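Local coordinates for protein spherulin-4 (Aspergillus clavatus, PDB 5C5G) that is a glycoside hydrolase with a (beta/alpha) barrel fold that binds N-acetyl-D-galactosamine and probably cleaves galactosaminogalactan, at residues Pro13-Pro18 / Val41-Ser46; Glu61-Ala66 / Ser103-Leu108. All coordinates share one frame; numbering follows the deposited sequence.

Contact 1: Pro13-Pro18 / Val41-Ser46. With EDO (1,2-ethanediol), chain B; EDO (1,2-ethanediol), chain C.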
# COMPACT_ATOMS: atom_id res chain seq x y z
N PRO A 13 0.27 3.28 3.89
CA PRO A 13 -1.08 3.79 3.67
C PRO A 13 -1.12 5.20 4.21
O PRO A 13 -1.34 5.43 5.39
CB PRO A 13 -1.96 2.82 4.45
CG PRO A 13 -1.06 2.20 5.45
CD PRO A 13 0.36 2.38 5.06
N LEU A 14 -0.85 6.16 3.34
CA LEU A 14 -0.58 7.53 3.76
C LEU A 14 -1.87 8.32 3.80
O LEU A 14 -2.12 9.18 2.96
CB LEU A 14 0.46 8.18 2.84
CG LEU A 14 0.95 9.56 3.26
CD1 LEU A 14 1.69 9.47 4.58
CD2 LEU A 14 1.84 10.16 2.20
N TYR A 15 -2.71 7.99 4.77
CA TYR A 15 -4.02 8.63 4.88
C TYR A 15 -3.92 9.76 5.91
O TYR A 15 -4.83 9.99 6.70
CB TYR A 15 -5.12 7.63 5.24
CG TYR A 15 -5.17 6.39 4.36
CD1 TYR A 15 -4.54 6.35 3.12
CD2 TYR A 15 -5.81 5.25 4.81
CE1 TYR A 15 -4.58 5.22 2.34
CE2 TYR A 15 -5.85 4.09 4.02
CZ TYR A 15 -5.21 4.10 2.79
OH TYR A 15 -5.23 2.95 2.02
N VAL A 16 -2.77 10.39 5.93
CA VAL A 16 -2.48 11.59 6.69
C VAL A 16 -2.83 12.78 5.81
O VAL A 16 -2.38 12.85 4.69
CB VAL A 16 -0.96 11.65 6.96
CG1 VAL A 16 -0.58 12.88 7.73
CG2 VAL A 16 -0.48 10.39 7.69
N TYR A 17 -3.63 13.70 6.31
CA TYR A 17 -3.96 14.87 5.51
C TYR A 17 -2.69 15.73 5.31
O TYR A 17 -1.98 16.01 6.27
CB TYR A 17 -5.07 15.69 6.15
CG TYR A 17 -5.44 16.86 5.28
CD1 TYR A 17 -6.26 16.67 4.18
CD2 TYR A 17 -4.93 18.12 5.52
CE1 TYR A 17 -6.57 17.71 3.35
CE2 TYR A 17 -5.25 19.18 4.68
CZ TYR A 17 -6.07 18.96 3.60
OH TYR A 17 -6.39 19.99 2.76
N PRO A 18 -2.41 16.15 4.06
CA PRO A 18 -1.14 16.83 3.74
C PRO A 18 -1.08 18.32 4.12
O PRO A 18 -0.71 19.16 3.30
CB PRO A 18 -1.02 16.64 2.22
CG PRO A 18 -2.43 16.54 1.76
CD PRO A 18 -3.15 15.80 2.84
N VAL A 41 0.39 4.82 -0.71
CA VAL A 41 -0.98 5.00 -1.17
C VAL A 41 -1.48 6.35 -0.72
O VAL A 41 -1.45 6.67 0.48
CB VAL A 41 -1.91 3.94 -0.58
CG1 VAL A 41 -3.31 4.11 -1.13
CG2 VAL A 41 -1.37 2.53 -0.88
N ILE A 42 -1.94 7.15 -1.65
CA ILE A 42 -2.56 8.42 -1.29
C ILE A 42 -4.05 8.34 -1.58
O ILE A 42 -4.53 7.57 -2.44
CB ILE A 42 -1.87 9.62 -1.94
CG1 ILE A 42 -1.84 9.43 -3.42
CG2 ILE A 42 -0.41 9.78 -1.40
CD1 ILE A 42 -3.04 9.95 -4.16
N ASN A 43 -4.80 9.12 -0.82
CA ASN A 43 -6.22 8.90 -0.68
C ASN A 43 -6.90 10.21 -0.28
O ASN A 43 -7.20 10.43 0.88
CB ASN A 43 -6.42 7.82 0.37
CG ASN A 43 -7.85 7.45 0.58
OD1 ASN A 43 -8.73 7.84 -0.19
ND2 ASN A 43 -8.11 6.69 1.63
N PRO A 44 -7.17 11.07 -1.26
CA PRO A 44 -7.78 12.35 -0.91
C PRO A 44 -9.14 12.25 -0.21
O PRO A 44 -9.39 13.03 0.70
CB PRO A 44 -7.88 13.06 -2.26
CG PRO A 44 -6.72 12.49 -3.05
CD PRO A 44 -6.68 11.04 -2.65
N GLY A 45 -9.98 11.31 -0.60
CA GLY A 45 -11.31 11.20 -0.02
C GLY A 45 -11.97 9.88 -0.39
O GLY A 45 -12.96 9.85 -1.12
N SER A 46 -11.41 8.78 0.11
CA SER A 46 -11.82 7.43 -0.29
C SER A 46 -11.87 7.35 -1.81
O SER A 46 -12.82 6.84 -2.40
CB SER A 46 -13.18 7.06 0.32
OG SER A 46 -13.08 7.03 1.74
C1 EDO B . -3.91 -0.52 4.24
O1 EDO B . -4.17 -1.87 3.81
C2 EDO B . -5.18 0.29 4.51
O2 EDO B . -5.87 0.63 3.30
C1 EDO C . 1.15 5.96 7.14
O1 EDO C . 0.11 6.74 7.74
C2 EDO C . 2.45 6.40 7.79
O2 EDO C . 2.49 5.96 9.14
O HOH W 1 -3.52 10.67 1.16
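Asn43 sets its amide nearly upright on the phenol ring of Tyr15: the two planes are 83° apart, and ND2 lies 3.8 Å above the ring plane, over its centre. CG of Asn43 is anti to the backbone N (chi1 -178°), and CB rests against the same ring, 3.6 Å from Tyr15 CD1. Asparagine suits the place because ND2 can cover the ring while OD1 accepts from Gly47 N. Pro13 C lies against the opposite face, offset toward the rim. Val41, a branched apolar residue fit for a buried strand position, brings CG1 to the ring edge in plane, 3.9 Å from CE1. A flat side chain suits this slot, since its faces and rim take different neighbours and its hydroxyl still projects beyond them. That OH shares a 2.7 Å hydrogen bond with O2 of an ethanediol, probably from the crystallisation liquor. Tyr15 and nearby Tyr76 bind N-acetyl-D-galactosamine, absent from this model.

Past Pro13 and Val41 the backbones diverge. Leu14 N donates to Val41 O (3.0 Å), the one direct backbone hydrogen bond between the segments; an inverse gamma turn centres on Leu14. One water bridges Leu14 O and Asn43 N. Pro13 and Val41 pair in parallel at the ends of strands 9-13 and 38-42 of the barrel; Phe114 of strand 112-116 touches Tyr15 and Val41, Leu14 reaches helix 56-66, and Ile42 packs on helix 86-103.

Contact 2: Glu61-Ala66 / Ser103-Leu108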
# COMPACT_ATOMS: atom_id res chain seq x y z
N GLU A 61 1.91 18.75 -2.13
CA GLU A 61 2.71 17.72 -1.47
C GLU A 61 2.96 16.47 -2.31
O GLU A 61 4.01 15.84 -2.20
CB GLU A 61 2.06 17.33 -0.13
CG GLU A 61 1.93 18.49 0.86
CD GLU A 61 3.26 19.01 1.38
OE1 GLU A 61 4.29 18.31 1.26
OE2 GLU A 61 3.26 20.14 1.92
N ILE A 62 2.00 16.08 -3.14
CA ILE A 62 2.19 14.89 -3.96
C ILE A 62 3.42 14.97 -4.85
O ILE A 62 4.21 14.03 -4.88
CB ILE A 62 0.92 14.56 -4.76
CG1 ILE A 62 -0.13 13.98 -3.81
CG2 ILE A 62 1.22 13.58 -5.90
CD1 ILE A 62 -1.53 13.96 -4.39
N PRO A 63 3.62 16.07 -5.59
CA PRO A 63 4.82 16.14 -6.44
C PRO A 63 6.13 16.03 -5.68
O PRO A 63 7.12 15.54 -6.24
CB PRO A 63 4.68 17.52 -7.11
CG PRO A 63 3.23 17.76 -7.13
CD PRO A 63 2.73 17.22 -5.83
N LYS A 64 6.16 16.47 -4.43
CA LYS A 64 7.37 16.34 -3.63
C LYS A 64 7.73 14.88 -3.40
O LYS A 64 8.90 14.50 -3.49
CB LYS A 64 7.22 17.06 -2.29
CG LYS A 64 7.11 18.57 -2.44
CD LYS A 64 6.56 19.25 -1.20
CE LYS A 64 7.39 18.96 0.04
NZ LYS A 64 6.77 19.58 1.25
N LEU A 65 6.73 14.05 -3.12
CA LEU A 65 6.99 12.63 -2.94
C LEU A 65 7.30 11.96 -4.27
O LEU A 65 8.18 11.10 -4.34
CB LEU A 65 5.81 11.90 -2.29
CG LEU A 65 5.42 12.31 -0.87
CD1 LEU A 65 4.33 11.40 -0.37
CD2 LEU A 65 6.61 12.28 0.09
N ALA A 66 6.57 12.35 -5.31
CA ALA A 66 6.74 11.75 -6.63
C ALA A 66 8.14 12.00 -7.18
O ALA A 66 8.61 11.25 -8.02
CB ALA A 66 5.70 12.29 -7.59
N SER A 103 -3.39 19.07 -14.56
CA SER A 103 -2.64 20.06 -13.80
C SER A 103 -1.49 20.70 -14.57
O SER A 103 -0.93 21.69 -14.13
CB SER A 103 -2.05 19.41 -12.55
OG SER A 103 -1.08 18.43 -12.90
N SER A 104 -1.14 20.12 -15.72
CA SER A 104 0.09 20.48 -16.44
C SER A 104 1.32 20.35 -15.53
O SER A 104 2.26 21.13 -15.63
CB SER A 104 0.02 21.89 -17.04
OG SER A 104 -0.95 21.98 -18.08
N ASN A 105 1.29 19.37 -14.63
CA ASN A 105 2.40 19.09 -13.74
C ASN A 105 2.70 17.61 -13.81
O ASN A 105 1.95 16.79 -13.30
CB ASN A 105 2.05 19.50 -12.30
CG ASN A 105 3.21 19.31 -11.33
OD1 ASN A 105 4.19 18.63 -11.64
ND2 ASN A 105 3.08 19.89 -10.15
N ALA A 106 3.80 17.28 -14.46
CA ALA A 106 4.13 15.88 -14.69
C ALA A 106 4.33 15.09 -13.40
O ALA A 106 4.18 13.87 -13.40
CB ALA A 106 5.37 15.78 -15.57
N ASN A 107 4.67 15.78 -12.31
CA ASN A 107 4.88 15.13 -11.02
C ASN A 107 3.64 15.04 -10.14
O ASN A 107 3.68 14.44 -9.06
CB ASN A 107 6.02 15.80 -10.24
CG ASN A 107 7.38 15.17 -10.52
OD1 ASN A 107 7.51 14.29 -11.38
ND2 ASN A 107 8.40 15.61 -9.79
N LEU A 108 2.54 15.64 -10.59
CA LEU A 108 1.27 15.42 -9.91
C LEU A 108 0.66 14.20 -10.56
O LEU A 108 -0.13 14.31 -11.50
CB LEU A 108 0.34 16.64 -10.02
CG LEU A 108 -0.95 16.41 -9.23
CD1 LEU A 108 -0.69 16.36 -7.73
CD2 LEU A 108 -2.02 17.43 -9.53
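Pro63 lies against the turn that carries Asn107, their CB atoms 3.8 Å apart. Its CA also approaches Asn107 O at 3.3 Å in a CA-H...O contact with an angle of 143° at the hydrogen. The same carbonyl oxygen is 3.3 Å from Ala66 CB, where a small methyl lets the loop come close. At its CG, the proline ring also meets Asn105 ND2 at 3.7 Å, the two side chains crossing at about a right angle. In Leu108, chi1 of -176° sets CG anti to the backbone N, and chi2 of 68° then turns CD1 toward Ile62 CB, 3.8 Å away.

The loop is shaped from within. Asn105 OD1 accepts from Asn107 N (3.0 Å) in an Asx turn, the donor standing above the carbonyl plane, and a type I turn runs from Asn105 to Leu108. Before it, Ser104, with positive phi, closes helix 86-103 in a Schellman motif. Lacking an N-H, Pro63 makes no bond to the preceding turn, where helix 56-66 is kinked, yet its ring gives the loop a rigid apolar surface. Attachment therefore rests on apolar contact and one CA-H...O contact from Pro63, with no conventional hydrogen bond between the two segments.

How the contacts relate
Contact 1 precedes contact 2 along the chain, and their centres lie 15 Å apart within one (beta/alpha) barrel. Contact 1 joins the ends of the first two strands at the sugar-binding site; contact 2 lies further out, between helix 56-66 and the loop leading from helix 86-103 to strand 112-116. Helix 56-66, which follows strand 38-42 in the chain, connects them directly: Leu14 CD2 packs on Leu65 CD1 at 3.8 Å, Ile42 CD1 lies 4.3 Å from Ile62 CD1, and Pro18 O touches Glu61 CG. Ile62 packs on both Ile42 and Leu108, so this one helix links the strand ends near the site to the outer loop.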